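Local coordinates for molybdenum ABC transporter, periplasmic molybdenum-binding protein (Vibrio cholerae, PDB 4RXL) that binds tungstate in the cleft between its two lobes and probably delivers molybdate or tungstate from the periplasm to a membrane ABC importer, at residues A[84-98]-A[170-184]. Sequence-based numbering, arbitrary orientation.
Sequences NSLVLIRPTAQPVAS and VYKTDALLSDKVTIV. With WO4 (tungstate(VI)ion), chain B.
Val87 and Val170 pair antiparallel through two backbone bonds, the straighter from Val87 N to Val170 O (2.9 Å, 176° at the hydrogen). Beside them the packing is tight: Ile89 CD1 lies 3.8 Å from Val170 CG2, the two side chains crossing at about a right angle, while Ile89 CG2 meets Ala175 CB of helix 172-177 at the same distance. A chi1 of 56° places Ile89 CG1 between the backbone N and carbonyl carbon, and the extended chi2 sends CD1 toward Val181 CG1; Leu157 of helix 153-161 also touches Ile89. Strand 78-91 pairs with strand 168-171 and, through two backbone bonds joining Arg90 and Thr182, with strand 181-186, the helix between them packing on it, within the two-lobed fold of periplasmic binding proteins. At the cleft end, Asn84 ND2 donates to Thr173 OG1 (2.9 Å) nearly in its amide plane. That amide lies 17° from parallel to the Tyr171 ring, whose OH donates to tungstate O2 at 2.6 Å; Ser13 OG, Ser40 OG and the backbone N of Ala126 and Val153 also hydrogen-bond the anion. The far end is more solvent-exposed yet keeps local contacts: Thr182 CB lies 3.8 Å above the Arg90 guanidinium plane, and Thr92 OG1 and Thr182 OG1 share a 2.9 Å hydrogen bond. Looseness appears at residues 96-98, which are poorly ordered.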
loop_
_atom_site.group_PDB
_atom_site.type_symbol
_atom_site.label_atom_id
_atom_site.label_comp_id
_atom_site.label_asym_id
_atom_site.label_seq_id
_atom_site.Cartn_x
_atom_site.Cartn_y
_atom_site.Cartn_z
ATOM N N ASN A 84 0.899 -8.440 -1.012
ATOM C CA ASN A 84 -0.361 -8.099 -0.358
ATOM C C ASN A 84 -1.499 -8.580 -1.230
ATOM O O ASN A 84 -1.275 -9.121 -2.310
ATOM C CB ASN A 84 -0.438 -6.585 -0.091
ATOM C CG ASN A 84 -1.100 -6.227 1.235
ATOM O OD1 ASN A 84 -1.989 -6.941 1.734
ATOM N ND2 ASN A 84 -0.727 -5.076 1.774
ATOM N N SER A 85 -2.727 -8.403 -0.730
ATOM C CA SER A 85 -3.915 -8.590 -1.529
ATOM C C SER A 85 -4.789 -7.371 -1.353
ATOM O O SER A 85 -4.571 -6.523 -0.474
ATOM C CB SER A 85 -4.627 -9.876 -1.172
ATOM O OG SER A 85 -5.139 -9.813 0.131
ATOM N N LEU A 86 -5.801 -7.271 -2.203
ATOM C CA LEU A 86 -6.693 -6.114 -2.273
ATOM C C LEU A 86 -8.111 -6.516 -1.832
ATOM O O LEU A 86 -8.614 -7.587 -2.212
ATOM C CB LEU A 86 -6.735 -5.607 -3.711
ATOM C CG LEU A 86 -7.132 -4.154 -3.974
ATOM C CD1 LEU A 86 -6.005 -3.233 -3.576
ATOM C CD2 LEU A 86 -7.460 -3.976 -5.441
ATOM N N VAL A 87 -8.723 -5.653 -1.017
ATOM C CA VAL A 87 -10.034 -5.914 -0.462
ATOM C C VAL A 87 -10.986 -4.735 -0.584
ATOM O O VAL A 87 -10.591 -3.577 -0.754
ATOM C CB VAL A 87 -9.942 -6.354 1.011
ATOM C CG1 VAL A 87 -9.129 -7.643 1.114
ATOM C CG2 VAL A 87 -9.331 -5.273 1.885
ATOM N N LEU A 88 -12.261 -5.101 -0.527
ATOM C CA LEU A 88 -13.353 -4.172 -0.479
ATOM C C LEU A 88 -13.800 -4.139 0.967
ATOM O O LEU A 88 -14.133 -5.181 1.561
ATOM C CB LEU A 88 -14.478 -4.651 -1.379
ATOM C CG LEU A 88 -15.706 -3.738 -1.499
ATOM C CD1 LEU A 88 -15.343 -2.397 -2.132
ATOM C CD2 LEU A 88 -16.735 -4.473 -2.315
ATOM N N ILE A 89 -13.833 -2.938 1.527
ATOM C CA ILE A 89 -14.254 -2.724 2.912
ATOM C C ILE A 89 -15.472 -1.814 3.043
ATOM O O ILE A 89 -15.786 -1.037 2.149
ATOM C CB ILE A 89 -13.107 -2.166 3.788
ATOM C CG1 ILE A 89 -12.508 -0.874 3.219
ATOM C CG2 ILE A 89 -11.959 -3.149 3.905
ATOM C CD1 ILE A 89 -11.756 -0.071 4.251
ATOM N N ARG A 90 -16.118 -1.934 4.197
ATOM C CA ARG A 90 -17.259 -1.117 4.605
ATOM C C ARG A 90 -17.001 -0.689 6.055
ATOM O O ARG A 90 -16.211 -1.342 6.747
ATOM C CB ARG A 90 -18.555 -1.957 4.560
ATOM C CG ARG A 90 -18.589 -3.106 5.559
ATOM C CD ARG A 90 -19.939 -3.799 5.564
ATOM N NE ARG A 90 -19.996 -4.949 6.473
ATOM C CZ ARG A 90 -20.245 -4.892 7.785
ATOM N NH1 ARG A 90 -20.443 -3.732 8.403
ATOM N NH2 ARG A 90 -20.295 -6.018 8.492
ATOM N N PRO A 91 -17.667 0.386 6.529
ATOM C CA PRO A 91 -17.592 0.700 7.955
ATOM C C PRO A 91 -18.316 -0.383 8.727
ATOM O O PRO A 91 -19.368 -0.838 8.273
ATOM C CB PRO A 91 -18.321 2.043 8.090
ATOM C CG PRO A 91 -18.621 2.505 6.710
ATOM C CD PRO A 91 -18.499 1.334 5.783
ATOM N N THR A 92 -17.760 -0.788 9.865
ATOM C CA THR A 92 -18.293 -1.914 10.618
ATOM C C THR A 92 -19.723 -1.632 11.059
ATOM O O THR A 92 -20.564 -2.532 11.080
ATOM C CB THR A 92 -17.422 -2.244 11.849
ATOM O OG1 THR A 92 -16.118 -2.645 11.423
ATOM C CG2 THR A 92 -18.032 -3.378 12.669
ATOM N N ALA A 93 -20.006 -0.371 11.370
ATOM C CA ALA A 93 -21.346 0.034 11.783
ATOM C C ALA A 93 -22.312 0.286 10.614
ATOM O O ALA A 93 -23.425 0.742 10.835
ATOM C CB ALA A 93 -21.256 1.271 12.660
ATOM N N GLN A 94 -21.896 0.018 9.379
ATOM C CA GLN A 94 -22.778 0.173 8.216
ATOM C C GLN A 94 -22.774 -1.125 7.421
ATOM O O GLN A 94 -21.894 -1.329 6.592
ATOM C CB GLN A 94 -22.330 1.340 7.321
ATOM C CG GLN A 94 -22.716 2.727 7.828
ATOM C CD GLN A 94 -22.138 3.845 6.969
ATOM O OE1 GLN A 94 -22.431 3.943 5.770
ATOM N NE2 GLN A 94 -21.305 4.696 7.578
ATOM N N PRO A 95 -23.764 -2.004 7.666
ATOM C CA PRO A 95 -23.747 -3.314 7.027
ATOM C C PRO A 95 -24.202 -3.263 5.570
ATOM O O PRO A 95 -25.115 -2.512 5.214
ATOM C CB PRO A 95 -24.727 -4.146 7.876
ATOM C CG PRO A 95 -25.597 -3.152 8.575
ATOM C CD PRO A 95 -25.022 -1.772 8.399
ATOM N N VAL A 96 -23.530 -4.058 4.746
ATOM C CA VAL A 96 -23.891 -4.246 3.357
ATOM C C VAL A 96 -23.536 -5.694 3.054
ATOM O O VAL A 96 -22.376 -6.091 3.205
ATOM C CB VAL A 96 -23.117 -3.282 2.424
ATOM C CG1 VAL A 96 -23.280 -3.679 0.963
ATOM C CG2 VAL A 96 -23.586 -1.850 2.628
ATOM N N ALA A 97 -24.533 -6.489 2.673
ATOM C CA ALA A 97 -24.279 -7.854 2.212
ATOM C C ALA A 97 -23.396 -7.801 0.967
ATOM O O ALA A 97 -23.467 -6.846 0.188
ATOM C CB ALA A 97 -25.585 -8.572 1.904
ATOM N N SER A 98 -22.559 -8.820 0.782
ATOM C CA SER A 98 -21.754 -8.924 -0.433
ATOM C C SER A 98 -22.665 -9.010 -1.651
ATOM O O SER A 98 -23.871 -9.264 -1.537
ATOM C CB SER A 98 -20.833 -10.142 -0.389
ATOM O OG SER A 98 -19.824 -9.974 0.586
ATOM N N VAL A 170 -8.901 -1.039 -0.241
ATOM C CA VAL A 170 -7.661 -0.925 0.458
ATOM C C VAL A 170 -6.938 -2.270 0.389
ATOM O O VAL A 170 -7.437 -3.235 -0.212
ATOM C CB VAL A 170 -7.838 -0.458 1.923
ATOM C CG1 VAL A 170 -8.488 0.912 2.000
ATOM C CG2 VAL A 170 -8.621 -1.479 2.720
ATOM N N TYR A 171 -5.766 -2.355 1.017
ATOM C CA TYR A 171 -5.120 -3.646 1.152
ATOM C C TYR A 171 -5.661 -4.439 2.321
ATOM O O TYR A 171 -6.214 -3.896 3.282
ATOM C CB TYR A 171 -3.615 -3.500 1.285
ATOM C CG TYR A 171 -2.973 -2.683 0.200
ATOM C CD1 TYR A 171 -2.753 -3.245 -1.044
ATOM C CD2 TYR A 171 -2.521 -1.388 0.423
ATOM C CE1 TYR A 171 -2.124 -2.510 -2.060
ATOM C CE2 TYR A 171 -1.875 -0.665 -0.568
ATOM C CZ TYR A 171 -1.668 -1.244 -1.795
ATOM O OH TYR A 171 -1.121 -0.545 -2.815
ATOM N N LYS A 172 -5.506 -5.754 2.232
ATOM C CA LYS A 172 -5.845 -6.689 3.293
ATOM C C LYS A 172 -5.206 -6.256 4.604
ATOM O O LYS A 172 -5.858 -6.260 5.644
ATOM C CB LYS A 172 -5.400 -8.106 2.908
ATOM C CG LYS A 172 -5.493 -9.158 3.999
ATOM C CD LYS A 172 -6.911 -9.553 4.308
ATOM C CE LYS A 172 -6.931 -10.789 5.199
ATOM N NZ LYS A 172 -6.224 -11.952 4.577
ATOM N N THR A 173 -3.950 -5.833 4.549
ATOM C CA THR A 173 -3.223 -5.423 5.765
ATOM C C THR A 173 -3.814 -4.173 6.389
ATOM O O THR A 173 -3.759 -4.007 7.605
ATOM C CB THR A 173 -1.738 -5.211 5.476
ATOM O OG1 THR A 173 -1.636 -4.277 4.410
ATOM C CG2 THR A 173 -1.044 -6.512 5.110
ATOM N N ASP A 174 -4.410 -3.287 5.589
ATOM C CA ASP A 174 -5.012 -2.063 6.137
ATOM C C ASP A 174 -6.283 -2.441 6.902
ATOM O O ASP A 174 -6.514 -1.994 8.024
ATOM C CB ASP A 174 -5.360 -1.066 5.035
ATOM C CG ASP A 174 -4.175 -0.639 4.209
ATOM O OD1 ASP A 174 -3.113 -0.279 4.771
ATOM O OD2 ASP A 174 -4.324 -0.649 2.988
ATOM N N ALA A 175 -7.114 -3.288 6.309
ATOM C CA ALA A 175 -8.328 -3.752 6.984
ATOM C C ALA A 175 -8.006 -4.496 8.273
ATOM O O ALA A 175 -8.656 -4.271 9.312
ATOM C CB ALA A 175 -9.147 -4.633 6.043
ATOM N N LEU A 176 -6.961 -5.325 8.236
ATOM C CA LEU A 176 -6.622 -6.216 9.364
ATOM C C LEU A 176 -6.327 -5.449 10.655
ATOM O O LEU A 176 -6.629 -5.938 11.739
ATOM C CB LEU A 176 -5.418 -7.099 8.996
ATOM C CG LEU A 176 -5.265 -8.442 9.696
ATOM C CD1 LEU A 176 -6.411 -9.378 9.328
ATOM C CD2 LEU A 176 -3.921 -9.049 9.320
ATOM N N LEU A 177 -5.751 -4.256 10.540
ATOM C CA LEU A 177 -5.368 -3.457 11.708
ATOM C C LEU A 177 -6.476 -2.543 12.215
ATOM O O LEU A 177 -6.368 -1.993 13.315
ATOM C CB LEU A 177 -4.103 -2.622 11.411
ATOM C CG LEU A 177 -2.740 -3.346 11.407
ATOM C CD1 LEU A 177 -1.688 -2.483 12.078
ATOM C CD2 LEU A 177 -2.730 -4.729 12.060
ATOM N N SER A 178 -7.547 -2.393 11.440
ATOM C CA SER A 178 -8.649 -1.507 11.803
ATOM C C SER A 178 -9.852 -2.302 12.319
ATOM O O SER A 178 -10.261 -3.269 11.691
ATOM C CB SER A 178 -9.056 -0.676 10.576
ATOM O OG SER A 178 -10.164 0.163 10.864
ATOM N N ASP A 179 -10.400 -1.902 13.464
ATOM C CA ASP A 179 -11.650 -2.493 13.976
ATOM C C ASP A 179 -12.880 -1.710 13.500
ATOM O O ASP A 179 -14.008 -2.208 13.553
ATOM C CB ASP A 179 -11.638 -2.564 15.507
ATOM C CG ASP A 179 -10.668 -3.607 16.035
ATOM O OD1 ASP A 179 -9.662 -3.897 15.352
ATOM O OD2 ASP A 179 -10.911 -4.139 17.139
ATOM N N LYS A 180 -12.649 -0.488 13.029
ATOM C CA LYS A 180 -13.708 0.365 12.503
ATOM C C LYS A 180 -14.216 -0.078 11.116
ATOM O O LYS A 180 -15.243 0.409 10.651
ATOM C CB LYS A 180 -13.217 1.815 12.427
ATOM C CG LYS A 180 -12.766 2.431 13.748
ATOM C CD LYS A 180 -13.938 2.776 14.650
ATOM C CE LYS A 180 -14.619 4.066 14.226
ATOM N NZ LYS A 180 -15.875 4.270 14.997
ATOM N N VAL A 181 -13.489 -0.972 10.438
ATOM C CA VAL A 181 -13.942 -1.476 9.136
ATOM C C VAL A 181 -14.021 -2.992 9.097
ATOM O O VAL A 181 -13.366 -3.688 9.869
ATOM C CB VAL A 181 -13.049 -0.997 7.966
ATOM C CG1 VAL A 181 -12.874 0.510 8.034
ATOM C CG2 VAL A 181 -11.699 -1.698 7.984
ATOM N N THR A 182 -14.837 -3.476 8.170
ATOM C CA THR A 182 -15.012 -4.894 7.931
ATOM C C THR A 182 -14.789 -5.192 6.453
ATOM O O THR A 182 -15.182 -4.410 5.584
ATOM C CB THR A 182 -16.434 -5.321 8.339
ATOM O OG1 THR A 182 -16.658 -4.980 9.712
ATOM C CG2 THR A 182 -16.641 -6.825 8.143
ATOM N N ILE A 183 -14.192 -6.344 6.176
ATOM C CA ILE A 183 -14.009 -6.801 4.802
ATOM C C ILE A 183 -15.322 -7.345 4.219
ATOM O O ILE A 183 -15.978 -8.204 4.812
ATOM C CB ILE A 183 -12.875 -7.838 4.712
ATOM C CG1 ILE A 183 -11.554 -7.204 5.155
ATOM C CG2 ILE A 183 -12.740 -8.364 3.292
ATOM C CD1 ILE A 183 -10.416 -8.179 5.263
ATOM N N VAL A 184 -15.712 -6.800 3.074
ATOM C CA VAL A 184 -16.871 -7.273 2.363
ATOM C C VAL A 184 -16.463 -8.461 1.492
ATOM O O VAL A 184 -17.108 -9.501 1.507
ATOM C CB VAL A 184 -17.522 -6.155 1.538
ATOM C CG1 VAL A 184 -18.729 -6.696 0.783
ATOM C CG2 VAL A 184 -17.950 -5.017 2.451
HETATM W W WO4 B . 0.125 3.099 -1.024
HETATM O O1 WO4 B . -0.972 4.607 -0.268
HETATM O O2 WO4 B . -0.817 1.963 -2.441
HETATM O O3 WO4 B . 1.835 3.876 -1.863
HETATM O O4 WO4 B . 0.643 1.795 0.490
#